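Local coordinates for CaaX farnesyltransferase beta subunit Ram1 (Aspergillus fumigatus, PDB 4L9P), which probably transfers a farnesyl group from farnesyl diphosphate to the CaaX cysteine of proteins, as the zinc-dependent, peptide-binding half of a heterodimer, at residues H311-F316 and S369-N374; A318-C323 and W376-A381; L363-Y368 and L421-G426. One frame throughout, in Å; residues are numbered along the deposited sequence.

The three contacts run outward from the isoprenoid pocket in two directions. Interaction 1 is the hub, with its side chains against the farnesyl analogue. Interaction 2 carries the same helix, 312-323, further along, to helix 375-384; its centre is about 10 Å from that of interaction 1, and it stands back from the ligand. Interaction 3, whose centre is about 13 Å from that of interaction 1, holds the zinc and meets the analogue's phosphonate. Interactions 1 and 3 touch: Gly373 N lies 3.1 Å from Tyr368 O, a probable hydrogen bond, and His311 packs on Tyr368 beside the phosphonate. Interactions 2 and 3 do not touch: nearest atoms are about 7 Å apart, centres about 23 Å.

Interaction 1: H311-F316 and S369-N374; sequences HGAYAF and SHWVGN. With FII ([(3,7,11-trimethyl-dodeca-2,6,10-trienyloxycarbamoyl)-methyl]-phosphonic acid), chain Q.
The indole of Trp371 is covered on both faces. On one, offset toward the rim, sit Ala313 CB and the farnesyl analogue, whose C12 stands 3.7 Å above the plane; on the opposite face His370 CD2 stands 3.3 Å from the plane. Phe316 comes in at the indole edge, its CD2 3.6 Å from Trp371 CE3, and the two side chains cross at about a right angle. The Phe316 ring in turn receives the edge of the His370 imidazole on one face, a T-shaped pair with centroids 4.5 Å apart and planes at 62°. CG of Phe316 is anti to its backbone N (chi1 175°), and the ring beyond it lies against His370 and Trp371. Asn374 fixes the rotation of the imidazole: its ND2 donates almost straight to His370 ND1 over 2.9 Å, in the plane of both groups, while its OD1 bonds Thr443.

Gly312 CA lies 3.9 Å from Val372 CG2, and Trp371 O, buried against Phe316 CB, finds no polar partner.

Both ring nitrogens of His311 are used. ND1 caps the helix by accepting from Ala313 N, and NE2 donates to the ligand's O49 over 2.8 Å, with C30 of the ligand over one face. Trp371 NE1 bonds Tyr432, another pocket residue, and Tyr314 OH bonds Tyr123 of the alpha subunit. Phe316, His370 and Trp371 form an aromatic cluster, whose tryptophan lines the isoprenoid pocket of an alpha-alpha toroid, the fold of the prenyltransferase beta subunits.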
loop_
_atom_site.group_PDB
_atom_site.type_symbol
_atom_site.label_atom_id
_atom_site.label_comp_id
_atom_site.label_asym_id
_atom_site.label_seq_id
_atom_site.Cartn_x
_atom_site.Cartn_y
_atom_site.Cartn_z
ATOM N N HIS B 311 -5.233 -4.318 -1.672
ATOM C CA HIS B 311 -4.792 -3.018 -2.191
ATOM C C HIS B 311 -3.309 -3.103 -2.496
ATOM O O HIS B 311 -2.520 -3.596 -1.696
ATOM C CB HIS B 311 -5.040 -1.923 -1.123
ATOM C CG HIS B 311 -4.988 -0.545 -1.689
ATOM N ND1 HIS B 311 -3.791 0.067 -2.048
ATOM C CD2 HIS B 311 -5.970 0.319 -1.993
ATOM C CE1 HIS B 311 -4.072 1.254 -2.580
ATOM N NE2 HIS B 311 -5.397 1.427 -2.549
ATOM N N GLY B 312 -2.890 -2.513 -3.615
ATOM C CA GLY B 312 -1.470 -2.582 -4.019
ATOM C C GLY B 312 -0.538 -1.979 -2.980
ATOM O O GLY B 312 0.593 -2.491 -2.840
ATOM N N ALA B 313 -0.906 -0.904 -2.277
ATOM C CA ALA B 313 0.031 -0.350 -1.331
ATOM C C ALA B 313 0.314 -1.341 -0.205
ATOM O O ALA B 313 1.459 -1.472 0.253
ATOM C CB ALA B 313 -0.536 0.903 -0.753
ATOM N N TYR B 314 -0.731 -2.033 0.234
ATOM C CA TYR B 314 -0.553 -2.985 1.340
ATOM C C TYR B 314 0.051 -4.287 0.833
ATOM O O TYR B 314 0.791 -4.958 1.583
ATOM C CB TYR B 314 -1.893 -3.223 2.011
ATOM C CG TYR B 314 -2.419 -1.958 2.680
ATOM C CD1 TYR B 314 -1.611 -1.250 3.585
ATOM C CD2 TYR B 314 -3.756 -1.548 2.566
ATOM C CE1 TYR B 314 -2.114 -0.141 4.302
ATOM C CE2 TYR B 314 -4.237 -0.445 3.272
ATOM C CZ TYR B 314 -3.444 0.249 4.124
ATOM O OH TYR B 314 -3.986 1.295 4.841
ATOM N N ALA B 315 -0.179 -4.657 -0.433
ATOM C CA ALA B 315 0.554 -5.821 -1.008
ATOM C C ALA B 315 2.049 -5.555 -1.012
ATOM O O ALA B 315 2.845 -6.460 -0.662
ATOM C CB ALA B 315 0.055 -6.104 -2.409
ATOM N N PHE B 316 2.446 -4.329 -1.407
ATOM C CA PHE B 316 3.866 -4.031 -1.354
ATOM C C PHE B 316 4.398 -4.202 0.077
ATOM O O PHE B 316 5.457 -4.847 0.326
ATOM C CB PHE B 316 4.211 -2.616 -1.840
ATOM C CG PHE B 316 5.680 -2.296 -1.654
ATOM C CD1 PHE B 316 6.628 -2.838 -2.538
ATOM C CD2 PHE B 316 6.106 -1.580 -0.529
ATOM C CE1 PHE B 316 7.986 -2.653 -2.327
ATOM C CE2 PHE B 316 7.493 -1.349 -0.319
ATOM C CZ PHE B 316 8.439 -1.913 -1.214
ATOM N N SER B 369 3.131 3.119 -9.467
ATOM C CA SER B 369 4.302 2.669 -10.217
ATOM C C SER B 369 5.340 2.086 -9.262
ATOM O O SER B 369 6.037 1.101 -9.622
ATOM C CB SER B 369 4.926 3.866 -10.947
ATOM O OG SER B 369 3.931 4.505 -11.717
ATOM N N HIS B 370 5.430 2.608 -8.020
ATOM C CA HIS B 370 6.178 1.958 -6.976
ATOM C C HIS B 370 5.399 0.888 -6.252
ATOM O O HIS B 370 5.804 -0.300 -6.224
ATOM C CB HIS B 370 6.688 2.951 -5.962
ATOM C CG HIS B 370 7.181 2.266 -4.731
ATOM N ND1 HIS B 370 8.253 1.381 -4.762
ATOM C CD2 HIS B 370 6.708 2.266 -3.445
ATOM C CE1 HIS B 370 8.409 0.862 -3.540
ATOM N NE2 HIS B 370 7.486 1.377 -2.724
ATOM N N TRP B 371 4.222 1.217 -5.692
ATOM C CA TRP B 371 3.633 0.220 -4.750
ATOM C C TRP B 371 3.296 -1.076 -5.473
ATOM O O TRP B 371 3.523 -2.156 -4.915
ATOM C CB TRP B 371 2.362 0.780 -4.079
ATOM C CG TRP B 371 2.621 2.065 -3.309
ATOM C CD1 TRP B 371 2.141 3.320 -3.601
ATOM C CD2 TRP B 371 3.461 2.216 -2.168
ATOM N NE1 TRP B 371 2.630 4.247 -2.713
ATOM C CE2 TRP B 371 3.450 3.606 -1.815
ATOM C CE3 TRP B 371 4.194 1.327 -1.396
ATOM C CZ2 TRP B 371 4.210 4.117 -0.750
ATOM C CZ3 TRP B 371 4.950 1.828 -0.349
ATOM C CH2 TRP B 371 4.926 3.218 -0.019
ATOM N N VAL B 372 2.695 -0.994 -6.679
ATOM C CA VAL B 372 2.442 -2.197 -7.457
ATOM C C VAL B 372 3.715 -2.590 -8.227
ATOM O O VAL B 372 4.080 -3.768 -8.233
ATOM C CB VAL B 372 1.241 -1.983 -8.406
ATOM C CG1 VAL B 372 1.094 -3.135 -9.373
ATOM C CG2 VAL B 372 -0.051 -1.807 -7.568
ATOM N N GLY B 373 4.399 -1.622 -8.868
ATOM C CA GLY B 373 5.541 -1.964 -9.743
ATOM C C GLY B 373 6.601 -2.758 -8.987
ATOM O O GLY B 373 7.136 -3.751 -9.498
ATOM N N ASN B 374 6.916 -2.354 -7.753
ATOM C CA ASN B 374 7.962 -3.027 -7.002
ATOM C C ASN B 374 7.494 -4.285 -6.312
ATOM O O ASN B 374 8.338 -5.023 -5.739
ATOM C CB ASN B 374 8.671 -2.066 -6.039
ATOM C CG ASN B 374 9.840 -1.362 -6.735
ATOM O OD1 ASN B 374 10.607 -2.034 -7.489
ATOM N ND2 ASN B 374 10.049 -0.078 -6.457
HETATM C C1 FII Q . 5.169 2.451 3.700
HETATM C C2 FII Q . 3.791 3.052 3.607
HETATM C C6 FII Q . 3.452 4.024 4.656
HETATM C C10 FII Q . 2.794 2.363 2.769
HETATM C C11 FII Q . 1.334 2.801 2.651
HETATM C C12 FII Q . 1.202 3.613 1.329
HETATM C C15 FII Q . -0.199 3.779 0.747
HETATM C C18 FII Q . -0.384 4.567 -0.543
HETATM C C22 FII Q . -1.324 3.549 1.705
HETATM C C23 FII Q . -2.680 3.345 1.047
HETATM C C24 FII Q . -3.785 3.380 2.032
HETATM C C27 FII Q . -5.092 3.629 1.350
HETATM C C30 FII Q . -5.829 2.379 0.900
HETATM C C34 FII Q . -5.788 4.866 1.776
HETATM C C35 FII Q . -7.232 5.153 1.420
HETATM O O36 FII Q . -7.327 6.261 0.543
HETATM N N42 FII Q . -6.605 6.168 -0.616
HETATM C C43 FII Q . -7.401 5.811 -1.715
HETATM O O44 FII Q . -8.612 5.550 -1.663
HETATM C C45 FII Q . -6.625 5.790 -3.024
HETATM P P46 FII Q . -7.225 4.506 -4.241
HETATM O O49 FII Q . -7.371 3.250 -3.467
HETATM O O50 FII Q . -8.474 5.025 -4.882
HETATM O O51 FII Q . -6.051 4.452 -5.241
#

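Interaction 2: A318-C323 and W376-A381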
loop_
_atom_site.group_PDB
_atom_site.type_symbol
_atom_site.label_atom_id
_atom_site.label_comp_id
_atom_site.label_asym_id
_atom_site.label_seq_id
_atom_site.Cartn_x
_atom_site.Cartn_y
_atom_site.Cartn_z
ATOM N N ALA B 318 3.365 -5.917 2.620
ATOM C CA ALA B 318 3.383 -7.310 3.067
ATOM C C ALA B 318 4.453 -8.139 2.352
ATOM O O ALA B 318 5.149 -8.911 3.005
ATOM C CB ALA B 318 1.996 -7.973 2.885
ATOM N N LEU B 319 4.544 -8.002 1.025
ATOM C CA LEU B 319 5.508 -8.834 0.282
ATOM C C LEU B 319 6.930 -8.386 0.608
ATOM O O LEU B 319 7.816 -9.239 0.782
ATOM C CB LEU B 319 5.274 -8.694 -1.217
ATOM C CG LEU B 319 3.963 -9.365 -1.688
ATOM C CD1 LEU B 319 3.620 -8.926 -3.120
ATOM C CD2 LEU B 319 4.078 -10.917 -1.547
ATOM N N ALA B 320 7.169 -7.071 0.717
ATOM C CA ALA B 320 8.504 -6.605 1.059
ATOM C C ALA B 320 8.841 -7.074 2.481
ATOM O O ALA B 320 9.963 -7.510 2.749
ATOM C CB ALA B 320 8.583 -5.043 0.972
ATOM N N CYS B 321 7.877 -6.990 3.416
ATOM C CA CYS B 321 8.146 -7.474 4.774
ATOM C C CYS B 321 8.455 -8.979 4.755
ATOM O O CYS B 321 9.383 -9.413 5.461
ATOM C CB CYS B 321 6.908 -7.174 5.662
ATOM S SG CYS B 321 7.297 -7.381 7.405
ATOM N N LEU B 322 7.711 -9.781 3.963
ATOM C CA LEU B 322 8.010 -11.241 3.898
ATOM C C LEU B 322 9.436 -11.470 3.404
ATOM O O LEU B 322 10.133 -12.350 3.927
ATOM C CB LEU B 322 7.045 -11.976 2.951
ATOM C CG LEU B 322 5.660 -12.197 3.557
ATOM C CD1 LEU B 322 4.784 -12.802 2.463
ATOM C CD2 LEU B 322 5.649 -13.111 4.789
ATOM N N CYS B 323 9.885 -10.650 2.450
ATOM C CA CYS B 323 11.234 -10.804 1.933
ATOM C C CYS B 323 12.309 -10.316 2.906
ATOM O O CYS B 323 13.514 -10.547 2.642
ATOM C CB CYS B 323 11.359 -10.091 0.552
ATOM S SG CYS B 323 10.331 -10.989 -0.702
ATOM N N TRP B 376 6.581 -6.525 -8.332
ATOM C CA TRP B 376 6.971 -7.475 -9.380
ATOM C C TRP B 376 8.347 -8.143 -9.185
ATOM O O TRP B 376 8.449 -9.370 -9.331
ATOM C CB TRP B 376 6.842 -6.851 -10.788
ATOM C CG TRP B 376 5.372 -6.806 -11.175
ATOM C CD1 TRP B 376 4.550 -5.668 -11.337
ATOM C CD2 TRP B 376 4.514 -7.947 -11.419
ATOM N NE1 TRP B 376 3.262 -6.068 -11.692
ATOM C CE2 TRP B 376 3.206 -7.439 -11.743
ATOM C CE3 TRP B 376 4.717 -9.337 -11.388
ATOM C CZ2 TRP B 376 2.132 -8.270 -12.049
ATOM C CZ3 TRP B 376 3.608 -10.189 -11.652
ATOM C CH2 TRP B 376 2.348 -9.636 -11.993
ATOM N N PRO B 377 9.402 -7.372 -8.844
ATOM C CA PRO B 377 10.681 -8.078 -8.602
ATOM C C PRO B 377 10.565 -9.040 -7.427
ATOM O O PRO B 377 11.279 -10.071 -7.440
ATOM C CB PRO B 377 11.671 -6.944 -8.256
ATOM C CG PRO B 377 11.024 -5.657 -8.686
ATOM C CD PRO B 377 9.526 -5.901 -8.855
ATOM N N LEU B 378 9.725 -8.717 -6.446
ATOM C CA LEU B 378 9.593 -9.610 -5.275
ATOM C C LEU B 378 8.893 -10.895 -5.703
ATOM O O LEU B 378 9.363 -12.015 -5.385
ATOM C CB LEU B 378 8.768 -8.933 -4.150
ATOM C CG LEU B 378 9.411 -7.614 -3.712
ATOM C CD1 LEU B 378 8.500 -6.960 -2.603
ATOM C CD2 LEU B 378 10.853 -7.719 -3.220
ATOM N N VAL B 379 7.768 -10.789 -6.445
ATOM C CA VAL B 379 7.038 -11.996 -6.850
ATOM C C VAL B 379 7.906 -12.780 -7.861
ATOM O O VAL B 379 7.991 -14.023 -7.835
ATOM C CB VAL B 379 5.665 -11.617 -7.463
ATOM C CG1 VAL B 379 4.976 -12.855 -8.196
ATOM C CG2 VAL B 379 4.772 -11.067 -6.310
ATOM N N GLN B 380 8.536 -12.053 -8.786
ATOM C CA GLN B 380 9.388 -12.722 -9.797
ATOM C C GLN B 380 10.539 -13.482 -9.121
ATOM O O GLN B 380 10.858 -14.629 -9.500
ATOM C CB GLN B 380 9.840 -11.694 -10.799
ATOM C CG GLN B 380 8.534 -11.337 -11.703
ATOM C CD GLN B 380 8.560 -10.094 -12.589
ATOM O OE1 GLN B 380 7.544 -9.788 -13.214
ATOM N NE2 GLN B 380 9.699 -9.424 -12.698
ATOM N N ALA B 381 11.107 -12.917 -8.057
ATOM C CA ALA B 381 12.151 -13.652 -7.304
ATOM C C ALA B 381 11.556 -14.876 -6.613
ATOM O O ALA B 381 12.229 -15.904 -6.449
ATOM C CB ALA B 381 12.798 -12.748 -6.256
#
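Within the alpha-alpha toroid, helices 312-323 and 375-384 pack through a small apolar interface in which Leu378 contributes most of the buried surface of any residue. Its CD1 methyl comes down on the backbone of the other helix at the junction of Leu319 and Ala320: Leu378 CD1 is 3.6 Å from Ala320 N and 3.8 Å from Leu319 C. The two side chains at this spot frame the methyl, with Leu319 CB 3.9 Å and Ala320 CB 4.1 Å from Leu378 CD1. CD1 is anti to CA (chi2 178°), which carries that methyl well away from the Leu378 backbone. The other methyl, Leu378 CD2, faces Cys323 SG one helical turn beyond Leu319, at a looser 4.2 Å.

The segment axes approach to 9.9 Å and their N-to-C directions differ by 50°. The helices therefore run in the same general sense, consistent with the parallel inner helices of such a toroid, but they diverge strongly, and the contact remains local: about 197 Å² is buried in all, counting both sides. No hydrogen bond crosses it.

Separately, Leu319 CD1 meets Val379 CG2 at 4.0 Å; because the valine was modelled in two conformers, that pair is less certain. Helix 338-346 closes over this side, with Leu341 on Leu319 and Leu342 on Val379. Ile497 and Pro328 cover Cys323. On the far side of helix 375-384 Trp376 points away from the interface and stacks on Tyr401.

Interaction 3: L363-Y368 and L421-G426; sequences LVDGCY and LRDKPG. With ZN (zinc ion), chain J; FII ([(3,7,11-trimethyl-dodeca-2,6,10-trienyloxycarbamoyl)-methyl]-phosphonic acid), chain Q.
Asp365 and Asp423 lie against each other at the catalytic zinc site of the farnesyltransferase, where two loops leading into helices 368-371 and 431-444 come together. Asp365 grips the zinc unevenly, with OD2 at 2.0 Å and OD1 at 2.6 Å from the ion, and Cys367 adds its SG at 2.4 Å; His433 and the bound peptide complete the site. Asp365 OD1 also accepts from Cys367 N, approached from above the carboxylate plane, which caps the turn carrying the cysteine.

The two carboxylates are stacked, their planes 17° apart, with Asp423 OD1 3.2 Å from Asp365 CG. Such closeness of acids probably owes something to Lys424. Bent at its last two torsions (chi4 62°), the lysine curls back so that NZ makes a salt bridge to Asp423 OD1 of 2.7 Å on the syn side, a weak bond to Val364 O, and donates to a water that also bonds Leu363 O. Its CE packs on Leu363 CB.

Backbone hydrogen bonding ties the loops together: Gly366 N donates to Asp423 O over 2.8 Å, and Tyr409 OH bonds the same oxygen. Toward the ligand, Tyr368 OH donates to the phosphonate O51 over 2.5 Å, with that oxygen at the ring edge, in its plane.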
loop_
_atom_site.group_PDB
_atom_site.type_symbol
_atom_site.label_atom_id
_atom_site.label_comp_id
_atom_site.label_asym_id
_atom_site.label_seq_id
_atom_site.Cartn_x
_atom_site.Cartn_y
_atom_site.Cartn_z
ATOM N N LEU B 363 -8.982 3.618 -10.023
ATOM C CA LEU B 363 -8.305 4.252 -11.176
ATOM C C LEU B 363 -6.800 4.084 -11.080
ATOM O O LEU B 363 -6.206 3.976 -10.002
ATOM C CB LEU B 363 -8.605 5.753 -11.148
ATOM C CG LEU B 363 -10.093 6.143 -11.220
ATOM C CD1 LEU B 363 -10.239 7.659 -11.102
ATOM C CD2 LEU B 363 -10.720 5.635 -12.509
ATOM N N VAL B 364 -6.177 4.198 -12.247
ATOM C CA VAL B 364 -4.700 4.273 -12.244
ATOM C C VAL B 364 -4.167 5.479 -11.471
ATOM O O VAL B 364 -4.847 6.503 -11.324
ATOM C CB VAL B 364 -4.135 4.277 -13.680
ATOM C CG1 VAL B 364 -4.490 2.961 -14.392
ATOM C CG2 VAL B 364 -4.567 5.528 -14.456
ATOM N N ASP B 365 -2.925 5.372 -10.986
ATOM C CA ASP B 365 -2.274 6.473 -10.281
ATOM C C ASP B 365 -0.776 6.211 -10.315
ATOM O O ASP B 365 -0.310 5.089 -10.062
ATOM C CB ASP B 365 -2.831 6.465 -8.802
ATOM C CG ASP B 365 -2.159 7.402 -7.892
ATOM O OD1 ASP B 365 -1.074 7.974 -8.162
ATOM O OD2 ASP B 365 -2.718 7.656 -6.810
ATOM N N GLY B 366 -0.056 7.246 -10.718
ATOM C CA GLY B 366 1.398 7.123 -10.848
ATOM C C GLY B 366 2.102 6.666 -9.579
ATOM O O GLY B 366 3.214 6.104 -9.690
ATOM N N CYS B 367 1.551 6.874 -8.360
ATOM C CA CYS B 367 2.348 6.397 -7.210
ATOM C C CYS B 367 2.374 4.853 -7.115
ATOM O O CYS B 367 3.311 4.288 -6.523
ATOM C CB CYS B 367 1.893 7.033 -5.860
ATOM S SG CYS B 367 0.148 6.518 -5.350
ATOM N N TYR B 368 1.390 4.210 -7.738
ATOM C CA TYR B 368 1.403 2.742 -7.752
ATOM C C TYR B 368 2.519 2.225 -8.674
ATOM O O TYR B 368 2.772 1.030 -8.681
ATOM C CB TYR B 368 0.021 2.138 -8.126
ATOM C CG TYR B 368 -1.045 2.567 -7.101
ATOM C CD1 TYR B 368 -0.764 2.464 -5.737
ATOM C CD2 TYR B 368 -2.222 3.133 -7.524
ATOM C CE1 TYR B 368 -1.717 2.915 -4.750
ATOM C CE2 TYR B 368 -3.183 3.573 -6.593
ATOM C CZ TYR B 368 -2.876 3.481 -5.230
ATOM O OH TYR B 368 -3.802 3.889 -4.294
ATOM N N LEU B 421 6.003 15.222 -10.752
ATOM C CA LEU B 421 5.096 14.232 -11.359
ATOM C C LEU B 421 3.838 14.106 -10.503
ATOM O O LEU B 421 3.794 14.546 -9.340
ATOM C CB LEU B 421 5.754 12.850 -11.573
ATOM C CG LEU B 421 6.902 12.927 -12.655
ATOM C CD1 LEU B 421 8.285 13.209 -11.965
ATOM C CD2 LEU B 421 6.957 11.613 -13.472
ATOM N N ARG B 422 2.812 13.538 -11.115
ATOM C CA ARG B 422 1.462 13.556 -10.537
ATOM C C ARG B 422 0.838 12.171 -10.572
ATOM O O ARG B 422 1.269 11.236 -11.280
ATOM C CB ARG B 422 0.600 14.573 -11.334
ATOM C CG ARG B 422 0.453 14.170 -12.815
ATOM C CD ARG B 422 -0.188 15.294 -13.654
ATOM N NE ARG B 422 -0.149 14.945 -15.067
ATOM C CZ ARG B 422 0.081 15.840 -16.034
ATOM N NH1 ARG B 422 0.148 17.144 -15.731
ATOM N NH2 ARG B 422 0.162 15.428 -17.296
ATOM N N ASP B 423 -0.261 12.088 -9.816
ATOM C CA ASP B 423 -1.099 10.902 -9.825
ATOM C C ASP B 423 -1.619 10.560 -11.201
ATOM O O ASP B 423 -1.408 9.469 -11.738
ATOM C CB ASP B 423 -2.214 11.202 -8.752
ATOM C CG ASP B 423 -3.507 10.419 -8.908
ATOM O OD1 ASP B 423 -3.635 9.526 -9.739
ATOM O OD2 ASP B 423 -4.451 10.713 -8.102
ATOM N N LYS B 424 -2.246 11.549 -11.821
ATOM C CA LYS B 424 -2.854 11.352 -13.131
ATOM C C LYS B 424 -3.099 12.731 -13.733
ATOM O O LYS B 424 -3.058 13.716 -13.019
ATOM C CB LYS B 424 -4.167 10.522 -13.028
ATOM C CG LYS B 424 -5.286 11.230 -12.230
ATOM C CD LYS B 424 -6.636 10.418 -12.355
ATOM C CE LYS B 424 -6.560 8.980 -11.875
ATOM N NZ LYS B 424 -6.221 8.882 -10.376
ATOM N N PRO B 425 -3.364 12.783 -15.039
ATOM C CA PRO B 425 -3.718 14.071 -15.638
ATOM C C PRO B 425 -4.832 14.737 -14.898
ATOM O O PRO B 425 -5.783 14.068 -14.487
ATOM C CB PRO B 425 -4.142 13.669 -17.055
ATOM C CG PRO B 425 -3.276 12.400 -17.336
ATOM C CD PRO B 425 -3.364 11.658 -15.993
ATOM N N GLY B 426 -4.724 16.048 -14.705
ATOM C CA GLY B 426 -5.745 16.724 -13.955
ATOM C C GLY B 426 -5.464 16.943 -12.501
ATOM O O GLY B 426 -6.170 17.707 -11.838
HETATM ZN ZN ZN J . -1.244 8.399 -5.634
HETATM C C1 FII Q . 5.169 2.451 3.700
HETATM C C2 FII Q . 3.791 3.052 3.607
HETATM C C6 FII Q . 3.452 4.024 4.656
HETATM C C10 FII Q . 2.794 2.363 2.769
HETATM C C11 FII Q . 1.334 2.801 2.651
HETATM C C12 FII Q . 1.202 3.613 1.329
HETATM C C15 FII Q . -0.199 3.779 0.747
HETATM C C18 FII Q . -0.384 4.567 -0.543
HETATM C C22 FII Q . -1.324 3.549 1.705
HETATM C C23 FII Q . -2.680 3.345 1.047
HETATM C C24 FII Q . -3.785 3.380 2.032
HETATM C C27 FII Q . -5.092 3.629 1.350
HETATM C C30 FII Q . -5.829 2.379 0.900
HETATM C C34 FII Q . -5.788 4.866 1.776
HETATM C C35 FII Q . -7.232 5.153 1.420
HETATM O O36 FII Q . -7.327 6.261 0.543
HETATM N N42 FII Q . -6.605 6.168 -0.616
HETATM C C43 FII Q . -7.401 5.811 -1.715
HETATM O O44 FII Q . -8.612 5.550 -1.663
HETATM C C45 FII Q . -6.625 5.790 -3.024
HETATM P P46 FII Q . -7.225 4.506 -4.241
HETATM O O49 FII Q . -7.371 3.250 -3.467
HETATM O O50 FII Q . -8.474 5.025 -4.882
HETATM O O51 FII Q . -6.051 4.452 -5.241
HETATM O O HOH W 1 -6.469 6.515 -8.659
#